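Local atomic coordinates of sulfate transporter 4.1, chloroplastic (Arabidopsis thaliana, PDB entry 7LHV), a protein that moves sulfate across the membrane together with protons, as an SLC26-family symporter, and may help regulate sulfate assimilation in the plant. Residues Leu284-Pro289 against Ser394-Glu399; Met114-Leu119 against Pro151-Ser156; Asn498-Val503 against Arg532-Ile537. All coordinates share one frame; numbering follows the deposited sequence.

Contact 1: residues Leu284-Pro289 against Ser394-Glu399; sequences LRAAAP and SAVNNE
Arg285 and Glu399 each bend to meet: the arginine chain turns at chi3 (55°), which sets NE, and the glutamate chain turns at chi2 (-85°), which sets CD. The two side chains then cross at about a right angle and form a salt bridge, with Arg285 NH1 3.2 Å from Glu399 OE2. That oxygen lies well out of the guanidinium plane, and no N-H is aimed at it. Over one face of the guanidinium sits a methyl group, Val396 CG2, 3.8 Å from Arg285 NH2 and offset toward the rim, while Ala395 CB lies near the plane at the edge. Beside the charged pair, Ala286 CB meets Val396 CG1 at 4.1 Å. A small alanine and a beta-branched valine suit this buried spot, which helix 91-119 adjoins through Thr104 and Met108. The contact joins the start of helix 284-300 to helix 391-399 within the membrane domain. The helical segments 284-289 and 394-399 run at 139° to each other, with axes 10.8 Å apart at closest approach, so a long arginine is well suited to span the gap. The attraction between the charged ends is therefore electrostatic and less directional than an aligned hydrogen bond, while the neighbouring Ala286-Val396 contact is simple methyl packing.

Contact 2: residues Met114-Leu119 against Pro151-Ser156; sequences MSYAKL and PVALVS. With SO4 (sulfate ion), chain D.
Tyr116 and Leu119, one turn apart on helix 91-119, pack against the start of helix 153-166. Among the apolar contacts, Tyr116 CB lies on Pro151 CB at 3.8 Å. Further out, Tyr116 CE1 is 4.2 Å from Ala153 CB. A methyl of Leu119, CD2, rests by Ser156 CB at 4.1 Å. Ala153 and Ser156 are small, which lets the ring and Leu119 come close to the backbone here.

A flat contact adds to this. The peptide between Val152 and Ala153 is placed over one face of the Tyr116 ring, with Ala153 N 4.1 Å above the plane and over its centre.

The polar bonds belong mostly to the helix start. Val152 is the N-cap residue, and its carbonyl oxygen accepts from Ser156 N and, at 2.8 Å, from Ser156 OG, the two donors arriving from opposite faces of its plane. Ser156 OG is also hydrogen-bonded to Tyr385 OH.

Sulfate takes an N-H of the first turn: Ala153 N donates to sulfate O3 at 3.2 Å, nearly straight at 171°. Tyr116 OH stands 3.5 Å from sulfate O4. Phe391 N and Ser392 OG, at the start of helix 391-399, also hydrogen-bond the sulfate. The N-terminal ends of two helices probably favour the anion electrostatically, as in the substrate site of SLC26 transporters.

Around the contact, helix 431-443 packs on Tyr116 through Ala441, helix 206-229 touches Leu119, and helix 125-141 lies against Pro151. Pro151 also follows strand 149-150, which pairs with 388-389, the two strands leading into the helices whose starts meet at the sulfate.

Contact 3: residues Asn498-Val503 against Arg532-Ile537; sequences NPHIAV and RIDSPI
Ile501 and Ala502 pair with Ile533 and Arg532 as antiparallel strands: Ala502 and Arg532 form the hydrogen-bonded pair, with both N-to-O bonds 2.9 Å long, and Ile501 and Ile533 the non-hydrogen-bonded pair. One more backbone bond follows, Asp534 N to His500 O at 3.0 Å. Asp534 is the centre of an inverse gamma turn, and the chain changes course there. This is the edge pairing of the four-stranded mixed sheet of the STAS domain, strand 501-504 being outermost within this chain.

The isoleucines share one face of the sheet, Ile501 CG1 lying 4.2 Å from Ile533 CG1. Their branched side chains suit a strand and a buried face; Arg548 of helix 542-560 adjoins Ile501 and Leu574 of the next strand adjoins Ile533. On the opposite face, Arg532 NH2 passes 3.5 Å from Ala502 CB, a side chain small enough for the long arginine to pass close beside it.

His500 and Asp534 lie side by side, pointing the same way, with ring and carboxylate nearly coplanar (18° apart). His500 ND1 donates to Asp534 OD2 at 2.9 Å, which receives it on its anti lone pair. Arg532 NH2 meets the same oxygen from the syn side at 3.3 Å, the oxygen lying in the guanidinium plane, and Arg532 NE bonds to the other oxygen, OD1, within the same salt bridge. At the far end, Ser535 OG rests against Pro499 CB. His500 also packs on Thr580 of the second subunit.

Three donors together would thus restrain the Asp534 carboxylate. Its negative charge would be expected to favour a protonated histidine, while the nearby arginine would oppose it, so the balance is left open.

Contact 2 closes first along the chain, then contact 1, then contact 3. Contacts 1 and 2 both lie in the membrane domain, with centres about 17 Å apart and nearest atoms about 7 Å apart. Helix 91-119 packs in both, and helix 391-399, which carries half of contact 1, supplies at its start further groups that bind the sulfate of contact 2. Contact 3 lies on the opposite side of the chain's centre, about 50 Å from contact 1 and 49 Å from contact 2 between centres. It pairs strand 501-504, the outermost within this chain, with 527-533 in the STAS-domain sheet, close to the second subunit and far from the sulfate.

Contact 1: residues Leu284-Pro289 against Ser394-Glu399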
ATOM      1  N   LEU A 284     -28.884 -27.495 -19.937  1.00 84.54           N
ATOM      2  CA  LEU A 284     -29.750 -27.464 -18.763  1.00 84.54           C
ATOM      3  C   LEU A 284     -29.323 -26.390 -17.776  1.00 84.54           C
ATOM      4  O   LEU A 284     -30.173 -25.788 -17.113  1.00 84.54           O
ATOM      5  CB  LEU A 284     -29.761 -28.833 -18.085  1.00 84.54           C
ATOM      6  CG  LEU A 284     -30.375 -29.974 -18.895  1.00 84.54           C
ATOM      7  CD1 LEU A 284     -30.318 -31.274 -18.114  1.00 84.54           C
ATOM      8  CD2 LEU A 284     -31.804 -29.642 -19.284  1.00 84.54           C
ATOM      9  N   ARG A 285     -28.015 -26.128 -17.673  1.00 80.11           N
ATOM     10  CA  ARG A 285     -27.537 -25.066 -16.793  1.00 80.11           C
ATOM     11  C   ARG A 285     -28.199 -23.737 -17.122  1.00 80.11           C
ATOM     12  O   ARG A 285     -28.511 -22.947 -16.223  1.00 80.11           O
ATOM     13  CB  ARG A 285     -26.020 -24.932 -16.899  1.00 80.11           C
ATOM     14  CG  ARG A 285     -25.236 -25.967 -16.121  1.00 80.11           C
ATOM     15  CD  ARG A 285     -23.749 -25.714 -16.268  1.00 80.11           C
ATOM     16  NE  ARG A 285     -23.402 -24.357 -15.865  1.00 80.11           N
ATOM     17  CZ  ARG A 285     -22.365 -23.674 -16.329  1.00 80.11           C
ATOM     18  NH1 ARG A 285     -21.544 -24.193 -17.229  1.00 80.11           N
ATOM     19  NH2 ARG A 285     -22.146 -22.441 -15.881  1.00 80.11           N
ATOM     20  N   ALA A 286     -28.415 -23.467 -18.408  1.00 73.59           N
ATOM     21  CA  ALA A 286     -29.110 -22.248 -18.796  1.00 73.59           C
ATOM     22  C   ALA A 286     -30.610 -22.356 -18.586  1.00 73.59           C
ATOM     23  O   ALA A 286     -31.264 -21.345 -18.305  1.00 73.59           O
ATOM     24  CB  ALA A 286     -28.814 -21.918 -20.254  1.00 73.59           C
ATOM     25  N   ALA A 287     -31.174 -23.554 -18.723  1.00 75.22           N
ATOM     26  CA  ALA A 287     -32.610 -23.732 -18.570  1.00 75.22           C
ATOM     27  C   ALA A 287     -33.029 -23.972 -17.127  1.00 75.22           C
ATOM     28  O   ALA A 287     -34.231 -23.982 -16.845  1.00 75.22           O
ATOM     29  CB  ALA A 287     -33.092 -24.892 -19.441  1.00 75.22           C
ATOM     30  N   ALA A 288     -32.077 -24.169 -16.216  1.00 73.92           N
ATOM     31  CA  ALA A 288     -32.432 -24.432 -14.823  1.00 73.92           C
ATOM     32  C   ALA A 288     -33.160 -23.268 -14.161  1.00 73.92           C
ATOM     33  O   ALA A 288     -34.228 -23.502 -13.570  1.00 73.92           O
ATOM     34  CB  ALA A 288     -31.178 -24.831 -14.039  1.00 73.92           C
ATOM     35  N   PRO A 289     -32.668 -22.021 -14.201  1.00 71.75           N
ATOM     36  CA  PRO A 289     -33.411 -20.945 -13.526  1.00 71.75           C
ATOM     37  C   PRO A 289     -34.808 -20.726 -14.079  1.00 71.75           C
ATOM     38  O   PRO A 289     -35.732 -20.438 -13.310  1.00 71.75           O
ATOM     39  CB  PRO A 289     -32.513 -19.716 -13.729  1.00 71.75           C
ATOM     40  CG  PRO A 289     -31.692 -20.038 -14.905  1.00 71.75           C
ATOM     41  CD  PRO A 289     -31.432 -21.504 -14.816  1.00 71.75           C
ATOM     42  N   SER A 394     -21.205 -15.559 -18.660  1.00 59.10           N
ATOM     43  CA  SER A 394     -20.103 -15.518 -19.617  1.00 59.10           C
ATOM     44  C   SER A 394     -19.635 -16.920 -19.971  1.00 59.10           C
ATOM     45  O   SER A 394     -19.347 -17.209 -21.135  1.00 59.10           O
ATOM     46  CB  SER A 394     -18.944 -14.695 -19.066  1.00 59.10           C
ATOM     47  OG  SER A 394     -19.379 -13.404 -18.691  1.00 59.10           O
ATOM     48  N   ALA A 395     -19.556 -17.808 -18.979  1.00 63.67           N
ATOM     49  CA  ALA A 395     -19.232 -19.197 -19.275  1.00 63.67           C
ATOM     50  C   ALA A 395     -20.264 -19.800 -20.218  1.00 63.67           C
ATOM     51  O   ALA A 395     -19.920 -20.269 -21.309  1.00 63.67           O
ATOM     52  CB  ALA A 395     -19.143 -20.004 -17.981  1.00 63.67           C
ATOM     53  N   VAL A 396     -21.546 -19.708 -19.851  1.00 64.39           N
ATOM     54  CA  VAL A 396     -22.607 -20.295 -20.667  1.00 64.39           C
ATOM     55  C   VAL A 396     -22.541 -19.760 -22.092  1.00 64.39           C
ATOM     56  O   VAL A 396     -22.781 -20.490 -23.060  1.00 64.39           O
ATOM     57  CB  VAL A 396     -23.978 -20.034 -20.021  1.00 64.39           C
ATOM     58  CG1 VAL A 396     -25.098 -20.321 -21.001  1.00 64.39           C
ATOM     59  CG2 VAL A 396     -24.133 -20.881 -18.775  1.00 64.39           C
ATOM     60  N   ASN A 397     -22.195 -18.483 -22.242  1.00 66.28           N
ATOM     61  CA  ASN A 397     -21.915 -17.933 -23.561  1.00 66.28           C
ATOM     62  C   ASN A 397     -20.712 -18.622 -24.198  1.00 66.28           C
ATOM     63  O   ASN A 397     -20.681 -18.838 -25.414  1.00 66.28           O
ATOM     64  CB  ASN A 397     -21.676 -16.429 -23.448  1.00 66.28           C
ATOM     65  CG  ASN A 397     -22.142 -15.672 -24.665  1.00 66.28           C
ATOM     66  OD1 ASN A 397     -23.040 -16.114 -25.377  1.00 66.28           O
ATOM     67  ND2 ASN A 397     -21.540 -14.517 -24.909  1.00 66.28           N
ATOM     68  N   ASN A 398     -19.705 -18.959 -23.388  1.00 69.79           N
ATOM     69  CA  ASN A 398     -18.475 -19.529 -23.928  1.00 69.79           C
ATOM     70  C   ASN A 398     -18.704 -20.917 -24.517  1.00 69.79           C
ATOM     71  O   ASN A 398     -18.310 -21.179 -25.658  1.00 69.79           O
ATOM     72  CB  ASN A 398     -17.391 -19.572 -22.853  1.00 69.79           C
ATOM     73  CG  ASN A 398     -16.007 -19.768 -23.431  1.00 69.79           C
ATOM     74  OD1 ASN A 398     -15.571 -19.003 -24.289  1.00 69.79           O
ATOM     75  ND2 ASN A 398     -15.311 -20.797 -22.970  1.00 69.79           N
ATOM     76  N   GLU A 399     -19.340 -21.828 -23.770  1.00 74.03           N
ATOM     77  CA  GLU A 399     -19.560 -23.126 -24.407  1.00 74.03           C
ATOM     78  C   GLU A 399     -20.741 -23.125 -25.368  1.00 74.03           C
ATOM     79  O   GLU A 399     -20.974 -24.140 -26.030  1.00 74.03           O
ATOM     80  CB  GLU A 399     -19.741 -24.299 -23.425  1.00 74.03           C
ATOM     81  CG  GLU A 399     -21.007 -24.342 -22.585  1.00 74.03           C
ATOM     82  CD  GLU A 399     -20.902 -23.539 -21.323  1.00 74.03           C
ATOM     83  OE1 GLU A 399     -19.979 -22.717 -21.231  1.00 74.03           O
ATOM     84  OE2 GLU A 399     -21.738 -23.740 -20.417  1.00 74.03           O
TER

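Contact 2: residues Met114-Leu119 against Pro151-Ser156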
ATOM      1  N   MET A 114     -34.263 -10.919 -12.533  1.00 57.94           N
ATOM      2  CA  MET A 114     -35.287 -10.602 -11.537  1.00 57.94           C
ATOM      3  C   MET A 114     -34.867 -11.051 -10.140  1.00 57.94           C
ATOM      4  O   MET A 114     -35.089 -10.334  -9.155  1.00 57.94           O
ATOM      5  CB  MET A 114     -36.626 -11.225 -11.923  1.00 57.94           C
ATOM      6  CG  MET A 114     -37.244 -10.642 -13.178  1.00 57.94           C
ATOM      7  SD  MET A 114     -38.850 -11.361 -13.554  1.00 57.94           S
ATOM      8  CE  MET A 114     -38.372 -12.976 -14.156  1.00 57.94           C
ATOM      9  N   SER A 115     -34.253 -12.232 -10.033  1.00 54.63           N
ATOM     10  CA  SER A 115     -33.829 -12.734  -8.729  1.00 54.63           C
ATOM     11  C   SER A 115     -32.764 -11.839  -8.106  1.00 54.63           C
ATOM     12  O   SER A 115     -32.811 -11.549  -6.904  1.00 54.63           O
ATOM     13  CB  SER A 115     -33.312 -14.161  -8.873  1.00 54.63           C
ATOM     14  OG  SER A 115     -34.297 -15.002  -9.441  1.00 54.63           O
ATOM     15  N   TYR A 116     -31.795 -11.391  -8.906  1.00 54.46           N
ATOM     16  CA  TYR A 116     -30.757 -10.509  -8.388  1.00 54.46           C
ATOM     17  C   TYR A 116     -31.313  -9.140  -8.025  1.00 54.46           C
ATOM     18  O   TYR A 116     -30.858  -8.531  -7.051  1.00 54.46           O
ATOM     19  CB  TYR A 116     -29.632 -10.368  -9.407  1.00 54.46           C
ATOM     20  CG  TYR A 116     -28.848 -11.635  -9.629  1.00 54.46           C
ATOM     21  CD1 TYR A 116     -28.708 -12.572  -8.619  1.00 54.46           C
ATOM     22  CD2 TYR A 116     -28.252 -11.897 -10.851  1.00 54.46           C
ATOM     23  CE1 TYR A 116     -27.994 -13.732  -8.820  1.00 54.46           C
ATOM     24  CE2 TYR A 116     -27.537 -13.052 -11.061  1.00 54.46           C
ATOM     25  CZ  TYR A 116     -27.410 -13.966 -10.044  1.00 54.46           C
ATOM     26  OH  TYR A 116     -26.697 -15.119 -10.251  1.00 54.46           O
ATOM     27  N   ALA A 117     -32.282  -8.634  -8.792  1.00 53.29           N
ATOM     28  CA  ALA A 117     -32.929  -7.384  -8.412  1.00 53.29           C
ATOM     29  C   ALA A 117     -33.641  -7.526  -7.077  1.00 53.29           C
ATOM     30  O   ALA A 117     -33.604  -6.613  -6.244  1.00 53.29           O
ATOM     31  CB  ALA A 117     -33.911  -6.946  -9.493  1.00 53.29           C
ATOM     32  N   LYS A 118     -34.302  -8.663  -6.857  1.00 56.61           N
ATOM     33  CA  LYS A 118     -34.916  -8.916  -5.557  1.00 56.61           C
ATOM     34  C   LYS A 118     -33.866  -8.982  -4.455  1.00 56.61           C
ATOM     35  O   LYS A 118     -34.104  -8.525  -3.332  1.00 56.61           O
ATOM     36  CB  LYS A 118     -35.724 -10.210  -5.604  1.00 56.61           C
ATOM     37  CG  LYS A 118     -37.135 -10.040  -6.122  1.00 56.61           C
ATOM     38  CD  LYS A 118     -37.988  -9.264  -5.138  1.00 56.61           C
ATOM     39  CE  LYS A 118     -38.213 -10.063  -3.870  1.00 56.61           C
ATOM     40  NZ  LYS A 118     -39.055 -11.262  -4.124  1.00 56.61           N
ATOM     41  N   LEU A 119     -32.700  -9.559  -4.756  1.00 53.87           N
ATOM     42  CA  LEU A 119     -31.634  -9.644  -3.761  1.00 53.87           C
ATOM     43  C   LEU A 119     -31.134  -8.264  -3.355  1.00 53.87           C
ATOM     44  O   LEU A 119     -30.836  -8.025  -2.179  1.00 53.87           O
ATOM     45  CB  LEU A 119     -30.482 -10.493  -4.300  1.00 53.87           C
ATOM     46  CG  LEU A 119     -29.176 -10.488  -3.508  1.00 53.87           C
ATOM     47  CD1 LEU A 119     -29.387 -11.064  -2.126  1.00 53.87           C
ATOM     48  CD2 LEU A 119     -28.110 -11.263  -4.251  1.00 53.87           C
ATOM     49  N   PRO A 151     -26.856  -7.976 -14.108  1.00 50.39           N
ATOM     50  CA  PRO A 151     -26.768  -8.140 -12.655  1.00 50.39           C
ATOM     51  C   PRO A 151     -25.954  -9.369 -12.283  1.00 50.39           C
ATOM     52  O   PRO A 151     -26.013 -10.402 -12.952  1.00 50.39           O
ATOM     53  CB  PRO A 151     -28.233  -8.289 -12.226  1.00 50.39           C
ATOM     54  CG  PRO A 151     -29.028  -7.748 -13.353  1.00 50.39           C
ATOM     55  CD  PRO A 151     -28.245  -8.041 -14.585  1.00 50.39           C
ATOM     56  N   VAL A 152     -25.189  -9.247 -11.200  1.00 51.56           N
ATOM     57  CA  VAL A 152     -24.445 -10.363 -10.634  1.00 51.56           C
ATOM     58  C   VAL A 152     -24.722 -10.402  -9.138  1.00 51.56           C
ATOM     59  O   VAL A 152     -25.219  -9.441  -8.549  1.00 51.56           O
ATOM     60  CB  VAL A 152     -22.930 -10.270 -10.906  1.00 51.56           C
ATOM     61  CG1 VAL A 152     -22.664 -10.215 -12.396  1.00 51.56           C
ATOM     62  CG2 VAL A 152     -22.341  -9.065 -10.219  1.00 51.56           C
ATOM     63  N   ALA A 153     -24.411 -11.545  -8.527  1.00 52.24           N
ATOM     64  CA  ALA A 153     -24.731 -11.734  -7.116  1.00 52.24           C
ATOM     65  C   ALA A 153     -23.948 -10.774  -6.228  1.00 52.24           C
ATOM     66  O   ALA A 153     -24.512 -10.166  -5.313  1.00 52.24           O
ATOM     67  CB  ALA A 153     -24.462 -13.182  -6.710  1.00 52.24           C
ATOM     68  N   LEU A 154     -22.651 -10.611  -6.492  1.00 49.18           N
ATOM     69  CA  LEU A 154     -21.808  -9.825  -5.598  1.00 49.18           C
ATOM     70  C   LEU A 154     -22.141  -8.340  -5.675  1.00 49.18           C
ATOM     71  O   LEU A 154     -22.254  -7.664  -4.645  1.00 49.18           O
ATOM     72  CB  LEU A 154     -20.336 -10.065  -5.925  1.00 49.18           C
ATOM     73  CG  LEU A 154     -19.331  -9.438  -4.961  1.00 49.18           C
ATOM     74  CD1 LEU A 154     -19.581  -9.937  -3.556  1.00 49.18           C
ATOM     75  CD2 LEU A 154     -17.915  -9.755  -5.395  1.00 49.18           C
ATOM     76  N   VAL A 155     -22.290  -7.807  -6.888  1.00 47.87           N
ATOM     77  CA  VAL A 155     -22.610  -6.392  -7.033  1.00 47.87           C
ATOM     78  C   VAL A 155     -23.995  -6.100  -6.472  1.00 47.87           C
ATOM     79  O   VAL A 155     -24.220  -5.051  -5.859  1.00 47.87           O
ATOM     80  CB  VAL A 155     -22.481  -5.962  -8.504  1.00 47.87           C
ATOM     81  CG1 VAL A 155     -23.158  -4.631  -8.737  1.00 47.87           C
ATOM     82  CG2 VAL A 155     -21.020  -5.881  -8.894  1.00 47.87           C
ATOM     83  N   SER A 156     -24.940  -7.023  -6.660  1.00 49.41           N
ATOM     84  CA  SER A 156     -26.261  -6.854  -6.062  1.00 49.41           C
ATOM     85  C   SER A 156     -26.179  -6.843  -4.541  1.00 49.41           C
ATOM     86  O   SER A 156     -26.859  -6.049  -3.882  1.00 49.41           O
ATOM     87  CB  SER A 156     -27.201  -7.958  -6.540  1.00 49.41           C
ATOM     88  OG  SER A 156     -27.447  -7.849  -7.931  1.00 49.41           O
TER
HETATM   89  S   SO4 D1002     -22.605 -14.546 -11.202  1.00 61.42           S
HETATM   90  O1  SO4 D1002     -22.478 -15.986 -11.012  1.00 61.42           O
HETATM   91  O2  SO4 D1002     -21.409 -14.039 -11.861  1.00 61.42           O
HETATM   92  O3  SO4 D1002     -22.746 -13.901  -9.903  1.00 61.42           O
HETATM   93  O4  SO4 D1002     -23.779 -14.261 -12.019  1.00 61.42           O

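Contact 3: residues Asn498-Val503 against Arg532-Ile537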
ATOM      1  N   ASN A 498      12.286  -6.611   1.624  1.00 50.78           N
ATOM      2  CA  ASN A 498      13.242  -7.672   1.943  1.00 50.78           C
ATOM      3  C   ASN A 498      13.801  -8.266   0.657  1.00 50.78           C
ATOM      4  O   ASN A 498      13.513  -9.418   0.314  1.00 50.78           O
ATOM      5  CB  ASN A 498      12.590  -8.754   2.803  1.00 50.78           C
ATOM      6  CG  ASN A 498      12.196  -8.249   4.171  1.00 50.78           C
ATOM      7  OD1 ASN A 498      12.888  -7.425   4.766  1.00 50.78           O
ATOM      8  ND2 ASN A 498      11.078  -8.744   4.682  1.00 50.78           N
ATOM      9  N   PRO A 499      14.614  -7.509  -0.075  1.00 51.67           N
ATOM     10  CA  PRO A 499      15.211  -8.045  -1.298  1.00 51.67           C
ATOM     11  C   PRO A 499      16.264  -9.096  -0.989  1.00 51.67           C
ATOM     12  O   PRO A 499      16.853  -9.135   0.093  1.00 51.67           O
ATOM     13  CB  PRO A 499      15.836  -6.814  -1.955  1.00 51.67           C
ATOM     14  CG  PRO A 499      16.156  -5.928  -0.819  1.00 51.67           C
ATOM     15  CD  PRO A 499      15.057  -6.129   0.184  1.00 51.67           C
ATOM     16  N   HIS A 500      16.492  -9.964  -1.968  1.00 60.29           N
ATOM     17  CA  HIS A 500      17.485 -11.018  -1.825  1.00 60.29           C
ATOM     18  C   HIS A 500      18.867 -10.470  -2.142  1.00 60.29           C
ATOM     19  O   HIS A 500      19.067  -9.820  -3.171  1.00 60.29           O
ATOM     20  CB  HIS A 500      17.155 -12.193  -2.741  1.00 60.29           C
ATOM     21  CG  HIS A 500      18.026 -13.391  -2.524  1.00 60.29           C
ATOM     22  ND1 HIS A 500      18.962 -13.807  -3.446  1.00 60.29           N
ATOM     23  CD2 HIS A 500      18.102 -14.262  -1.490  1.00 60.29           C
ATOM     24  CE1 HIS A 500      19.578 -14.883  -2.989  1.00 60.29           C
ATOM     25  NE2 HIS A 500      19.075 -15.180  -1.804  1.00 60.29           N
ATOM     26  N   ILE A 501      19.819 -10.725  -1.250  1.00 60.11           N
ATOM     27  CA  ILE A 501      21.200 -10.296  -1.410  1.00 60.11           C
ATOM     28  C   ILE A 501      22.087 -11.528  -1.313  1.00 60.11           C
ATOM     29  O   ILE A 501      21.982 -12.299  -0.353  1.00 60.11           O
ATOM     30  CB  ILE A 501      21.589  -9.245  -0.356  1.00 60.11           C
ATOM     31  CG1 ILE A 501      20.959  -7.896  -0.701  1.00 60.11           C
ATOM     32  CG2 ILE A 501      23.092  -9.127  -0.248  1.00 60.11           C
ATOM     33  CD1 ILE A 501      21.168  -6.841   0.350  1.00 60.11           C
ATOM     34  N   ALA A 502      22.959 -11.711  -2.299  1.00 63.36           N
ATOM     35  CA  ALA A 502      23.749 -12.924  -2.426  1.00 63.36           C
ATOM     36  C   ALA A 502      25.223 -12.637  -2.179  1.00 63.36           C
ATOM     37  O   ALA A 502      25.779 -11.679  -2.724  1.00 63.36           O
ATOM     38  CB  ALA A 502      23.575 -13.546  -3.812  1.00 63.36           C
ATOM     39  N   VAL A 503      25.851 -13.479  -1.362  1.00 67.03           N
ATOM     40  CA  VAL A 503      27.287 -13.410  -1.118  1.00 67.03           C
ATOM     41  C   VAL A 503      27.945 -14.371  -2.101  1.00 67.03           C
ATOM     42  O   VAL A 503      27.870 -15.589  -1.947  1.00 67.03           O
ATOM     43  CB  VAL A 503      27.634 -13.751   0.332  1.00 67.03           C
ATOM     44  CG1 VAL A 503      29.139 -13.778   0.521  1.00 67.03           C
ATOM     45  CG2 VAL A 503      26.992 -12.749   1.276  1.00 67.03           C
ATOM     46  N   ARG A 532      25.971  -9.204  -4.224  1.00 60.15           N
ATOM     47  CA  ARG A 532      25.109  -8.922  -5.362  1.00 60.15           C
ATOM     48  C   ARG A 532      23.703  -8.642  -4.859  1.00 60.15           C
ATOM     49  O   ARG A 532      23.142  -9.440  -4.100  1.00 60.15           O
ATOM     50  CB  ARG A 532      25.091 -10.091  -6.343  1.00 60.15           C
ATOM     51  CG  ARG A 532      24.343  -9.850  -7.627  1.00 60.15           C
ATOM     52  CD  ARG A 532      24.233 -11.139  -8.417  1.00 60.15           C
ATOM     53  NE  ARG A 532      23.393 -12.112  -7.729  1.00 60.15           N
ATOM     54  CZ  ARG A 532      23.556 -13.426  -7.805  1.00 60.15           C
ATOM     55  NH1 ARG A 532      24.513 -13.963  -8.542  1.00 60.15           N
ATOM     56  NH2 ARG A 532      22.734 -14.219  -7.124  1.00 60.15           N
ATOM     57  N   ILE A 533      23.141  -7.513  -5.275  1.00 57.03           N
ATOM     58  CA  ILE A 533      21.776  -7.148  -4.923  1.00 57.03           C
ATOM     59  C   ILE A 533      20.868  -7.632  -6.046  1.00 57.03           C
ATOM     60  O   ILE A 533      20.841  -7.042  -7.128  1.00 57.03           O
ATOM     61  CB  ILE A 533      21.633  -5.640  -4.700  1.00 57.03           C
ATOM     62  CG1 ILE A 533      22.516  -5.183  -3.538  1.00 57.03           C
ATOM     63  CG2 ILE A 533      20.183  -5.279  -4.439  1.00 57.03           C
ATOM     64  CD1 ILE A 533      23.790  -4.501  -3.972  1.00 57.03           C
ATOM     65  N   ASP A 534      20.118  -8.700  -5.789  1.00 56.87           N
ATOM     66  CA  ASP A 534      19.294  -9.312  -6.823  1.00 56.87           C
ATOM     67  C   ASP A 534      17.969  -8.582  -6.997  1.00 56.87           C
ATOM     68  O   ASP A 534      16.908  -9.214  -6.982  1.00 56.87           O
ATOM     69  CB  ASP A 534      19.032 -10.782  -6.491  1.00 56.87           C
ATOM     70  CG  ASP A 534      20.297 -11.609  -6.462  1.00 56.87           C
ATOM     71  OD1 ASP A 534      21.161 -11.408  -7.339  1.00 56.87           O
ATOM     72  OD2 ASP A 534      20.433 -12.465  -5.563  1.00 56.87           O
ATOM     73  N   SER A 535      18.020  -7.263  -7.184  1.00 53.21           N
ATOM     74  CA  SER A 535      16.821  -6.451  -7.351  1.00 53.21           C
ATOM     75  C   SER A 535      17.199  -5.013  -7.675  1.00 53.21           C
ATOM     76  O   SER A 535      18.306  -4.575  -7.340  1.00 53.21           O
ATOM     77  CB  SER A 535      15.961  -6.483  -6.089  1.00 53.21           C
ATOM     78  OG  SER A 535      16.741  -6.199  -4.943  1.00 53.21           O
ATOM     79  N   PRO A 536      16.323  -4.253  -8.329  1.00 50.56           N
ATOM     80  CA  PRO A 536      16.551  -2.810  -8.435  1.00 50.56           C
ATOM     81  C   PRO A 536      16.492  -2.158  -7.065  1.00 50.56           C
ATOM     82  O   PRO A 536      15.736  -2.576  -6.186  1.00 50.56           O
ATOM     83  CB  PRO A 536      15.404  -2.334  -9.332  1.00 50.56           C
ATOM     84  CG  PRO A 536      14.364  -3.379  -9.199  1.00 50.56           C
ATOM     85  CD  PRO A 536      15.097  -4.667  -9.026  1.00 50.56           C
ATOM     86  N   ILE A 537      17.298  -1.117  -6.888  1.00 48.83           N
ATOM     87  CA  ILE A 537      17.392  -0.407  -5.621  1.00 48.83           C
ATOM     88  C   ILE A 537      16.569   0.868  -5.723  1.00 48.83           C
ATOM     89  O   ILE A 537      16.795   1.693  -6.614  1.00 48.83           O
ATOM     90  CB  ILE A 537      18.849  -0.096  -5.254  1.00 48.83           C
ATOM     91  CG1 ILE A 537      19.718  -1.341  -5.410  1.00 48.83           C
ATOM     92  CG2 ILE A 537      18.935   0.424  -3.840  1.00 48.83           C
ATOM     93  CD1 ILE A 537      21.176  -1.103  -5.113  1.00 48.83           C
TER